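Local coordinates for hypothetical protein SPy2152 (Streptococcus pyogenes, PDB 2FU2) that probably acts as a bacteriocin immunity protein of the EntA_Immun family, protecting its producer against a cognate antimicrobial peptide, at residues A[9-14]-A[70-75]; A[15-20]-A[64-69]; A[24-29]-A[51-56]. All coordinates share one frame; numbering follows the deposited sequence.

Contact 1: A[9-14]-A[70-75]; sequences DALSKV and FDLSRL
Leu-72 shows how one branched side chain can touch three residues of a facing helix. Its CB already lies 3.9 Å from CG2 of Val-14. CG is held anti to the backbone N (chi1 180°), which carries the fork of the side chain straight across to residues 9-14. There the two methyls part company. CD1 turns to the side of Ala-10 and rests 3.9 Å from that CB, while CD2 drops between two partners, 3.6 Å from Val-14 CG2 and 3.7 Å from Leu-11 CD2.

The three receiving side chains meet it differently. Val-14 crosses Leu-72 at about a right angle, offering the methyl that stands anti to its own carbonyl carbon. Leu-11 leaves its helix away from the partner, yet its CD2 comes back obliquely to the same Leu-72 methyl. Ala-10 is short enough to let the backbones close in, with its CA only 5.3 Å from that of Leu-72. One turn further on, Leu-75 adds its CD1 at 3.8 Å from the CB of Ala-10, so that this single methyl is shared by two leucines. No hydrogen bond crosses the seam; dispersion and the burial of apolar surface hold it.

The segment axes approach to 9.1 Å and run nearly antiparallel, at 154°. Helices 4-15 and 67-78 are thus the first and last of the bundle laid side by side, with Leu-11 also resting on Ile-30, Ala-34 and Leu-37 of helix 24-40 and Leu-72 on Ile-54 of helix 44-60.

Contact 2: A[15-20]-A[64-69]; sequences YSEQVI and DAPKSI
Two helix N-termini lie side by side here, each introduced by a residue at its N-cap position: Glu-17 before the short helix 18-21 and Pro-66 before helix 67-78. Glu-17 has CG anti to its carbonyl carbon and its chain bends at chi2 (-73°), a fold that swings the carboxylate over to the neighbouring helix start. OE2 accepts a hydrogen bond from Ser-68 OG at 3.1 Å, the donor standing above the carboxylate plane, 39° out of it. The serine hydroxyl is placed for this by a chi1 of 60°, which tucks OG between its backbone N and carbonyl carbon.

A water makes the second link, donating to Glu-17 OE2 at 2.8 Å and accepting from the backbone N of Ser-68 at 3.0 Å. The carboxylate is thereby tied, directly and through water, to the first turn of helix 67-78, where the helix dipole would be expected to favour its charged form. Within the helical bundle this joins the turn that closes helix 4-15 to the loop that leaves helix 44-60.

OE1 of the same carboxylate slides past the proline ring, 3.7 Å from Pro-66 CB. On the ring's CG, Val-19 sets its CG2 tip to tip at 3.8 Å. Deeper in, Ile-20 and Ile-69 meet end on through their CD1 methyls, 3.9 Å apart, both side chains also touching Val-14 of helix 4-15 and Tyr-57 of helix 44-60.

Contact 3: A[24-29]-A[51-56]; sequences DYFRQA and DSLINQ
With CG anti to the backbone N in both Tyr-25 and Gln-56, the side chains of these two residues stretch out from their helices and meet tip to tip. Phe-26 takes the other course: its CG stands anti to the carbonyl carbon, and the ring enters between the helices with one face against Tyr-25.

Tyr-25 OH donates a hydrogen bond of 3.0 Å to Gln-56 OE1. The oxygen lies at the edge of the phenol and in its plane, but the hydroxyl sits above the plane of the carbonyl, 29° out of it, and so is not on a lone pair. Ring and amide are turned 63° apart. The rest of Gln-56 continues apolar packing: its CG meets the edge of the Phe-26 ring, 3.7 Å from CZ. One face of that ring is covered in turn by Tyr-25, whose CD2 stands over the centre, 3.8 Å above the plane. The glutamine therefore uses its polar end on one aromatic residue and its methylene on the next.

Leu-53, also with CG anti to the backbone N, is the apolar hub of the contact. Its CD1 lies 3.8 Å from Phe-26 CD1 and 3.9 Å from Tyr-25 CE2, while its CD2 presses on Ala-29 CB at 3.4 Å, closer than ordinary carbon contact, so the fit is tight at the small residue. Tyr-57 packs edge-to-face with Phe-26, and Leu-53 continues onto Ile-30 and Leu-33. Two successive helices, 24-40 and 44-60, antiparallel at 154° with their segment axes 11.4 Å apart and large side chains filling the gap, make the helical hairpin typical of an antiparallel helical bundle.

The three contacts nest along the chain: contact 3 lies within the loop closed by contact 2, and contact 2 within that closed by contact 1. Contacts 1 and 2 follow one another along helix 67-78, their centres about 9 Å apart, while contact 3, between helices 24-40 and 44-60, has its centre about 12 Å from that of contact 1 and 11 Å from that of contact 2. Ile-54 joins the inner hairpin to the outer pair, its CD1 lying 3.6 Å from Leu-72 CD2. Ile-20 touches Phe-26 likewise. The terminal helices thus close over the central hairpin, giving this small, all-helical single chain one continuous core, consistent with an immunity protein of the EntA_Immun family.

Contact 1: A[9-14]-A[70-75]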
loop_
_atom_site.group_PDB
_atom_site.type_symbol
_atom_site.label_atom_id
_atom_site.label_comp_id
_atom_site.label_asym_id
_atom_site.label_seq_id
_atom_site.Cartn_x
_atom_site.Cartn_y
_atom_site.Cartn_z
ATOM N N ASP A 9 -5.953 -7.118 0.886
ATOM C CA ASP A 9 -4.965 -8.162 1.014
ATOM C C ASP A 9 -3.537 -7.760 0.550
ATOM O O ASP A 9 -2.537 -8.011 1.291
ATOM C CB ASP A 9 -5.423 -9.434 0.308
ATOM C CG ASP A 9 -6.573 -10.127 1.034
ATOM O OD1 ASP A 9 -6.876 -9.740 2.179
ATOM O OD2 ASP A 9 -7.178 -11.047 0.437
ATOM N N ALA A 10 -3.449 -7.133 -0.650
ATOM C CA ALA A 10 -2.225 -6.515 -1.122
ATOM C C ALA A 10 -1.577 -5.550 -0.129
ATOM O O ALA A 10 -0.351 -5.616 0.067
ATOM C CB ALA A 10 -2.431 -5.832 -2.498
ATOM N N LEU A 11 -2.347 -4.661 0.489
ATOM C CA LEU A 11 -1.814 -3.866 1.650
ATOM C C LEU A 11 -1.251 -4.719 2.750
ATOM O O LEU A 11 -0.200 -4.347 3.321
ATOM C CB LEU A 11 -2.877 -3.005 2.299
ATOM C CG LEU A 11 -3.171 -1.863 1.361
ATOM C CD1 LEU A 11 -4.562 -1.347 1.488
ATOM C CD2 LEU A 11 -2.131 -0.712 1.596
ATOM N N SER A 12 -1.905 -5.854 3.051
ATOM C CA SER A 12 -1.484 -6.654 4.211
ATOM C C SER A 12 -0.176 -7.342 3.887
ATOM O O SER A 12 0.693 -7.488 4.763
ATOM C CB SER A 12 -2.528 -7.705 4.612
ATOM O OG SER A 12 -3.678 -7.017 5.058
ATOM N N LYS A 13 -0.074 -7.786 2.631
ATOM C CA LYS A 13 1.137 -8.397 2.097
ATOM C C LYS A 13 2.309 -7.438 2.187
ATOM O O LYS A 13 3.370 -7.798 2.663
ATOM C CB LYS A 13 0.937 -8.827 0.656
ATOM C CG LYS A 13 1.966 -9.922 0.258
ATOM C CD LYS A 13 2.048 -10.139 -1.225
ATOM C CE LYS A 13 1.537 -11.439 -1.535
ATOM N NZ LYS A 13 2.110 -12.259 -0.441
ATOM N N VAL A 14 2.119 -6.215 1.725
ATOM C CA VAL A 14 3.135 -5.164 1.911
ATOM C C VAL A 14 3.476 -4.899 3.410
ATOM O O VAL A 14 4.667 -4.921 3.831
ATOM C CB VAL A 14 2.698 -3.839 1.227
ATOM C CG1 VAL A 14 3.576 -2.704 1.664
ATOM C CG2 VAL A 14 2.709 -4.008 -0.308
ATOM N N PHE A 70 5.320 -3.540 -5.668
ATOM C CA PHE A 70 4.946 -3.358 -7.058
ATOM C C PHE A 70 3.582 -3.925 -7.392
ATOM O O PHE A 70 2.854 -3.335 -8.215
ATOM C CB PHE A 70 6.004 -3.937 -7.971
ATOM C CG PHE A 70 7.277 -3.099 -8.037
ATOM C CD1 PHE A 70 7.274 -1.826 -8.638
ATOM C CD2 PHE A 70 8.481 -3.584 -7.487
ATOM C CE1 PHE A 70 8.488 -1.046 -8.700
ATOM C CE2 PHE A 70 9.675 -2.847 -7.562
ATOM C CZ PHE A 70 9.689 -1.581 -8.155
ATOM N N ASP A 71 3.248 -5.079 -6.795
ATOM C CA ASP A 71 1.940 -5.650 -6.928
ATOM C C ASP A 71 0.794 -4.710 -6.465
ATOM O O ASP A 71 -0.096 -4.373 -7.247
ATOM C CB ASP A 71 1.866 -6.956 -6.137
ATOM C CG ASP A 71 2.591 -8.108 -6.811
ATOM O OD1 ASP A 71 3.088 -7.996 -7.961
ATOM O OD2 ASP A 71 2.675 -9.153 -6.139
ATOM N N LEU A 72 0.817 -4.317 -5.188
ATOM C CA LEU A 72 -0.001 -3.235 -4.673
ATOM C C LEU A 72 0.006 -1.994 -5.552
ATOM O O LEU A 72 -1.046 -1.455 -5.919
ATOM C CB LEU A 72 0.463 -2.825 -3.254
ATOM C CG LEU A 72 -0.307 -1.693 -2.598
ATOM C CD1 LEU A 72 -1.867 -1.930 -2.618
ATOM C CD2 LEU A 72 0.176 -1.546 -1.155
ATOM N N SER A 73 1.162 -1.499 -5.864
ATOM C CA SER A 73 1.203 -0.296 -6.744
ATOM C C SER A 73 0.344 -0.478 -8.002
ATOM O O SER A 73 -0.413 0.398 -8.357
ATOM C CB SER A 73 2.621 -0.013 -7.200
ATOM O OG SER A 73 2.649 1.135 -8.017
ATOM N N ARG A 74 0.473 -1.658 -8.647
ATOM C CA ARG A 74 -0.211 -1.976 -9.845
ATOM C C ARG A 74 -1.739 -1.926 -9.668
ATOM O O ARG A 74 -2.478 -1.341 -10.482
ATOM C CB ARG A 74 0.235 -3.367 -10.302
ATOM C CG ARG A 74 -0.539 -3.831 -11.480
ATOM C CD ARG A 74 -0.749 -5.292 -11.519
ATOM N NE ARG A 74 -1.470 -5.583 -12.746
ATOM C CZ ARG A 74 -1.509 -6.782 -13.304
ATOM N NH1 ARG A 74 -0.860 -7.787 -12.726
ATOM N NH2 ARG A 74 -2.176 -6.967 -14.432
ATOM N N LEU A 75 -2.194 -2.562 -8.598
ATOM C CA LEU A 75 -3.583 -2.612 -8.279
ATOM C C LEU A 75 -4.240 -1.245 -8.064
ATOM O O LEU A 75 -5.356 -1.034 -8.546
ATOM C CB LEU A 75 -3.821 -3.518 -7.048
ATOM C CG LEU A 75 -3.499 -5.006 -7.216
ATOM C CD1 LEU A 75 -3.990 -5.805 -6.017
ATOM C CD2 LEU A 75 -4.158 -5.561 -8.470
#

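Contact 2: A[15-20]-A[64-69]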
loop_
_atom_site.group_PDB
_atom_site.type_symbol
_atom_site.label_atom_id
_atom_site.label_comp_id
_atom_site.label_asym_id
_atom_site.label_seq_id
_atom_site.Cartn_x
_atom_site.Cartn_y
_atom_site.Cartn_z
ATOM N N TYR A 15 2.442 -4.672 4.204
ATOM C CA TYR A 15 2.612 -4.505 5.658
ATOM C C TYR A 15 3.489 -5.602 6.297
ATOM O O TYR A 15 4.369 -5.292 7.042
ATOM C CB TYR A 15 1.228 -4.423 6.326
ATOM C CG TYR A 15 1.242 -4.358 7.829
ATOM C CD1 TYR A 15 1.349 -3.143 8.482
ATOM C CD2 TYR A 15 1.057 -5.517 8.586
ATOM C CE1 TYR A 15 1.400 -3.080 9.831
ATOM C CE2 TYR A 15 1.056 -5.476 9.971
ATOM C CZ TYR A 15 1.232 -4.246 10.596
ATOM O OH TYR A 15 1.249 -4.188 11.970
ATOM N N SER A 16 3.231 -6.880 5.991
ATOM C CA SER A 16 3.999 -7.968 6.576
ATOM C C SER A 16 5.486 -7.983 6.171
ATOM O O SER A 16 6.212 -8.798 6.720
ATOM C CB SER A 16 3.369 -9.349 6.241
ATOM O OG SER A 16 3.493 -9.618 4.822
ATOM N N GLU A 17 5.928 -7.120 5.224
ATOM C CA GLU A 17 7.281 -7.181 4.692
ATOM C C GLU A 17 8.267 -6.687 5.742
ATOM O O GLU A 17 8.086 -5.585 6.281
ATOM C CB GLU A 17 7.422 -6.294 3.442
ATOM C CG GLU A 17 6.793 -6.862 2.184
ATOM C CD GLU A 17 7.580 -8.041 1.599
ATOM O OE1 GLU A 17 8.788 -8.246 1.888
ATOM O OE2 GLU A 17 6.988 -8.770 0.806
ATOM N N GLN A 18 9.333 -7.459 5.983
ATOM C CA GLN A 18 10.388 -7.088 6.969
ATOM C C GLN A 18 10.908 -5.666 6.759
ATOM O O GLN A 18 11.049 -4.930 7.731
ATOM C CB GLN A 18 11.539 -8.125 7.058
ATOM C CG GLN A 18 11.283 -9.308 8.083
ATOM C CD GLN A 18 12.199 -10.563 7.879
ATOM O OE1 GLN A 18 13.364 -10.624 8.363
ATOM N NE2 GLN A 18 11.666 -11.576 7.179
ATOM N N VAL A 19 11.135 -5.261 5.498
ATOM C CA VAL A 19 11.598 -3.890 5.204
ATOM C C VAL A 19 10.548 -2.809 5.517
ATOM O O VAL A 19 10.914 -1.680 5.876
ATOM C CB VAL A 19 12.202 -3.707 3.760
ATOM C CG1 VAL A 19 13.377 -4.664 3.504
ATOM C CG2 VAL A 19 11.158 -3.874 2.675
ATOM N N ILE A 20 9.265 -3.127 5.415
ATOM C CA ILE A 20 8.224 -2.199 5.862
ATOM C C ILE A 20 8.104 -2.236 7.373
ATOM O O ILE A 20 7.961 -1.169 7.997
ATOM C CB ILE A 20 6.859 -2.524 5.269
ATOM C CG1 ILE A 20 6.909 -2.366 3.753
ATOM C CG2 ILE A 20 5.739 -1.682 5.917
ATOM C CD1 ILE A 20 6.817 -0.923 3.312
ATOM N N ASP A 64 14.091 -0.311 -5.706
ATOM C CA ASP A 64 14.500 -1.516 -4.981
ATOM C C ASP A 64 13.466 -1.762 -3.879
ATOM O O ASP A 64 13.619 -1.317 -2.734
ATOM C CB ASP A 64 15.928 -1.350 -4.396
ATOM C CG ASP A 64 16.477 -2.631 -3.791
ATOM O OD1 ASP A 64 15.794 -3.701 -3.875
ATOM O OD2 ASP A 64 17.606 -2.560 -3.229
ATOM N N ALA A 65 12.395 -2.455 -4.250
ATOM C CA ALA A 65 11.260 -2.725 -3.358
ATOM C C ALA A 65 10.818 -4.157 -3.677
ATOM O O ALA A 65 10.951 -4.608 -4.838
ATOM C CB ALA A 65 10.128 -1.740 -3.619
ATOM N N PRO A 66 10.321 -4.882 -2.655
ATOM C CA PRO A 66 9.836 -6.257 -2.819
ATOM C C PRO A 66 8.673 -6.321 -3.837
ATOM O O PRO A 66 7.989 -5.291 -4.057
ATOM C CB PRO A 66 9.354 -6.601 -1.420
ATOM C CG PRO A 66 10.075 -5.649 -0.517
ATOM C CD PRO A 66 10.204 -4.402 -1.265
ATOM N N LYS A 67 8.443 -7.498 -4.433
ATOM C CA LYS A 67 7.401 -7.676 -5.432
ATOM C C LYS A 67 6.056 -7.133 -4.947
ATOM O O LYS A 67 5.326 -6.496 -5.716
ATOM C CB LYS A 67 7.268 -9.160 -5.863
ATOM C CG LYS A 67 6.157 -9.487 -6.953
ATOM C CD LYS A 67 6.365 -10.766 -7.854
ATOM C CE LYS A 67 6.638 -12.121 -7.060
ATOM N NZ LYS A 67 6.700 -13.527 -7.787
ATOM N N SER A 68 5.743 -7.382 -3.665
ATOM C CA SER A 68 4.426 -7.020 -3.130
ATOM C C SER A 68 4.129 -5.531 -3.267
ATOM O O SER A 68 2.996 -5.118 -3.454
ATOM C CB SER A 68 4.297 -7.458 -1.670
ATOM O OG SER A 68 5.271 -6.840 -0.852
ATOM N N ILE A 69 5.164 -4.729 -3.206
ATOM C CA ILE A 69 5.051 -3.263 -3.312
ATOM C C ILE A 69 4.654 -2.912 -4.726
ATOM O O ILE A 69 3.718 -2.143 -4.966
ATOM C CB ILE A 69 6.360 -2.617 -2.880
ATOM C CG1 ILE A 69 6.596 -2.950 -1.388
ATOM C CG2 ILE A 69 6.389 -1.089 -3.191
ATOM C CD1 ILE A 69 6.773 -1.764 -0.450
HETATM O O HOH W 1 7.300 -9.220 -1.944
#

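Contact 3: A[24-29]-A[51-56]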
loop_
_atom_site.group_PDB
_atom_site.type_symbol
_atom_site.label_atom_id
_atom_site.label_comp_id
_atom_site.label_asym_id
_atom_site.label_seq_id
_atom_site.Cartn_x
_atom_site.Cartn_y
_atom_site.Cartn_z
ATOM N N ASP A 24 9.205 2.738 10.710
ATOM C CA ASP A 24 8.052 3.159 11.473
ATOM C C ASP A 24 7.056 4.021 10.686
ATOM O O ASP A 24 5.860 3.920 10.916
ATOM C CB ASP A 24 8.532 3.846 12.728
ATOM C CG ASP A 24 9.245 2.884 13.666
ATOM O OD1 ASP A 24 9.061 1.633 13.550
ATOM O OD2 ASP A 24 9.973 3.367 14.563
ATOM N N TYR A 25 7.546 4.863 9.754
ATOM C CA TYR A 25 6.645 5.712 8.938
ATOM C C TYR A 25 5.831 4.913 7.894
ATOM O O TYR A 25 4.602 5.002 7.836
ATOM C CB TYR A 25 7.398 6.866 8.291
ATOM C CG TYR A 25 6.587 7.529 7.221
ATOM C CD1 TYR A 25 5.595 8.425 7.555
ATOM C CD2 TYR A 25 6.751 7.197 5.881
ATOM C CE1 TYR A 25 4.816 9.029 6.575
ATOM C CE2 TYR A 25 6.014 7.811 4.884
ATOM C CZ TYR A 25 5.039 8.724 5.245
ATOM O OH TYR A 25 4.252 9.335 4.300
ATOM N N PHE A 26 6.501 4.108 7.095
ATOM C CA PHE A 26 5.760 3.293 6.143
ATOM C C PHE A 26 4.870 2.253 6.819
ATOM O O PHE A 26 3.740 2.052 6.392
ATOM C CB PHE A 26 6.671 2.660 5.064
ATOM C CG PHE A 26 7.257 3.679 4.107
ATOM C CD1 PHE A 26 6.460 4.262 3.125
ATOM C CD2 PHE A 26 8.613 4.096 4.214
ATOM C CE1 PHE A 26 6.995 5.189 2.243
ATOM C CE2 PHE A 26 9.134 5.032 3.309
ATOM C CZ PHE A 26 8.325 5.573 2.343
ATOM N N ARG A 27 5.361 1.608 7.875
ATOM C CA ARG A 27 4.531 0.580 8.559
ATOM C C ARG A 27 3.182 1.131 9.032
ATOM O O ARG A 27 2.136 0.465 8.845
ATOM C CB ARG A 27 5.232 -0.048 9.737
ATOM C CG ARG A 27 4.582 -1.341 10.201
ATOM C CD ARG A 27 4.708 -1.587 11.702
ATOM N NE ARG A 27 4.490 -0.346 12.436
ATOM C CZ ARG A 27 4.421 -0.225 13.755
ATOM N NH1 ARG A 27 4.495 -1.283 14.563
ATOM N NH2 ARG A 27 4.250 0.978 14.275
ATOM N N GLN A 28 3.220 2.301 9.693
ATOM C CA GLN A 28 2.043 2.964 10.263
ATOM C C GLN A 28 1.105 3.492 9.165
ATOM O O GLN A 28 -0.095 3.295 9.178
ATOM C CB GLN A 28 2.512 4.133 11.126
ATOM C CG GLN A 28 1.368 4.836 11.881
ATOM C CD GLN A 28 1.875 5.975 12.694
ATOM O OE1 GLN A 28 3.027 5.955 13.189
ATOM N NE2 GLN A 28 1.052 6.995 12.828
ATOM N N ALA A 29 1.696 4.178 8.207
ATOM C CA ALA A 29 1.014 4.604 7.005
ATOM C C ALA A 29 0.223 3.470 6.337
ATOM O O ALA A 29 -1.017 3.586 6.107
ATOM C CB ALA A 29 2.021 5.231 6.031
ATOM N N ASP A 51 -1.692 5.202 -3.566
ATOM C CA ASP A 51 -0.816 5.502 -4.708
ATOM C C ASP A 51 0.365 6.429 -4.331
ATOM O O ASP A 51 1.539 6.067 -4.598
ATOM C CB ASP A 51 -1.614 6.062 -5.879
ATOM C CG ASP A 51 -0.850 6.026 -7.171
ATOM O OD1 ASP A 51 -0.189 5.027 -7.458
ATOM O OD2 ASP A 51 -0.903 7.007 -7.917
ATOM N N SER A 52 0.050 7.564 -3.691
ATOM C CA SER A 52 1.049 8.520 -3.284
ATOM C C SER A 52 2.042 7.875 -2.334
ATOM O O SER A 52 3.250 8.116 -2.485
ATOM C CB SER A 52 0.430 9.727 -2.577
ATOM O OG SER A 52 -0.407 10.495 -3.459
ATOM N N LEU A 53 1.545 7.098 -1.352
ATOM C CA LEU A 53 2.439 6.460 -0.378
ATOM C C LEU A 53 3.378 5.419 -1.062
ATOM O O LEU A 53 4.592 5.423 -0.840
ATOM C CB LEU A 53 1.634 5.850 0.788
ATOM C CG LEU A 53 2.412 5.114 1.866
ATOM C CD1 LEU A 53 3.223 6.108 2.677
ATOM C CD2 LEU A 53 1.533 4.285 2.783
ATOM N N ILE A 54 2.831 4.590 -1.952
ATOM C CA ILE A 54 3.624 3.589 -2.657
ATOM C C ILE A 54 4.570 4.216 -3.672
ATOM O O ILE A 54 5.739 3.819 -3.741
ATOM C CB ILE A 54 2.733 2.470 -3.299
ATOM C CG1 ILE A 54 1.864 1.785 -2.238
ATOM C CG2 ILE A 54 3.612 1.402 -3.910
ATOM C CD1 ILE A 54 2.711 0.989 -1.167
ATOM N N ASN A 55 4.120 5.220 -4.422
ATOM C CA ASN A 55 5.097 5.984 -5.249
ATOM C C ASN A 55 6.283 6.469 -4.422
ATOM O O ASN A 55 7.441 6.290 -4.844
ATOM C CB ASN A 55 4.464 7.160 -5.967
ATOM C CG ASN A 55 3.447 6.719 -6.938
ATOM O OD1 ASN A 55 3.384 5.533 -7.288
ATOM N ND2 ASN A 55 2.642 7.645 -7.406
ATOM N N GLN A 56 5.973 7.069 -3.255
ATOM C CA GLN A 56 6.945 7.612 -2.345
ATOM C C GLN A 56 7.886 6.506 -1.891
ATOM O O GLN A 56 9.089 6.692 -1.883
ATOM C CB GLN A 56 6.231 8.230 -1.158
ATOM C CG GLN A 56 7.060 8.295 0.138
ATOM C CD GLN A 56 6.398 9.128 1.250
ATOM O OE1 GLN A 56 5.195 9.021 1.509
ATOM N NE2 GLN A 56 7.182 9.942 1.909
#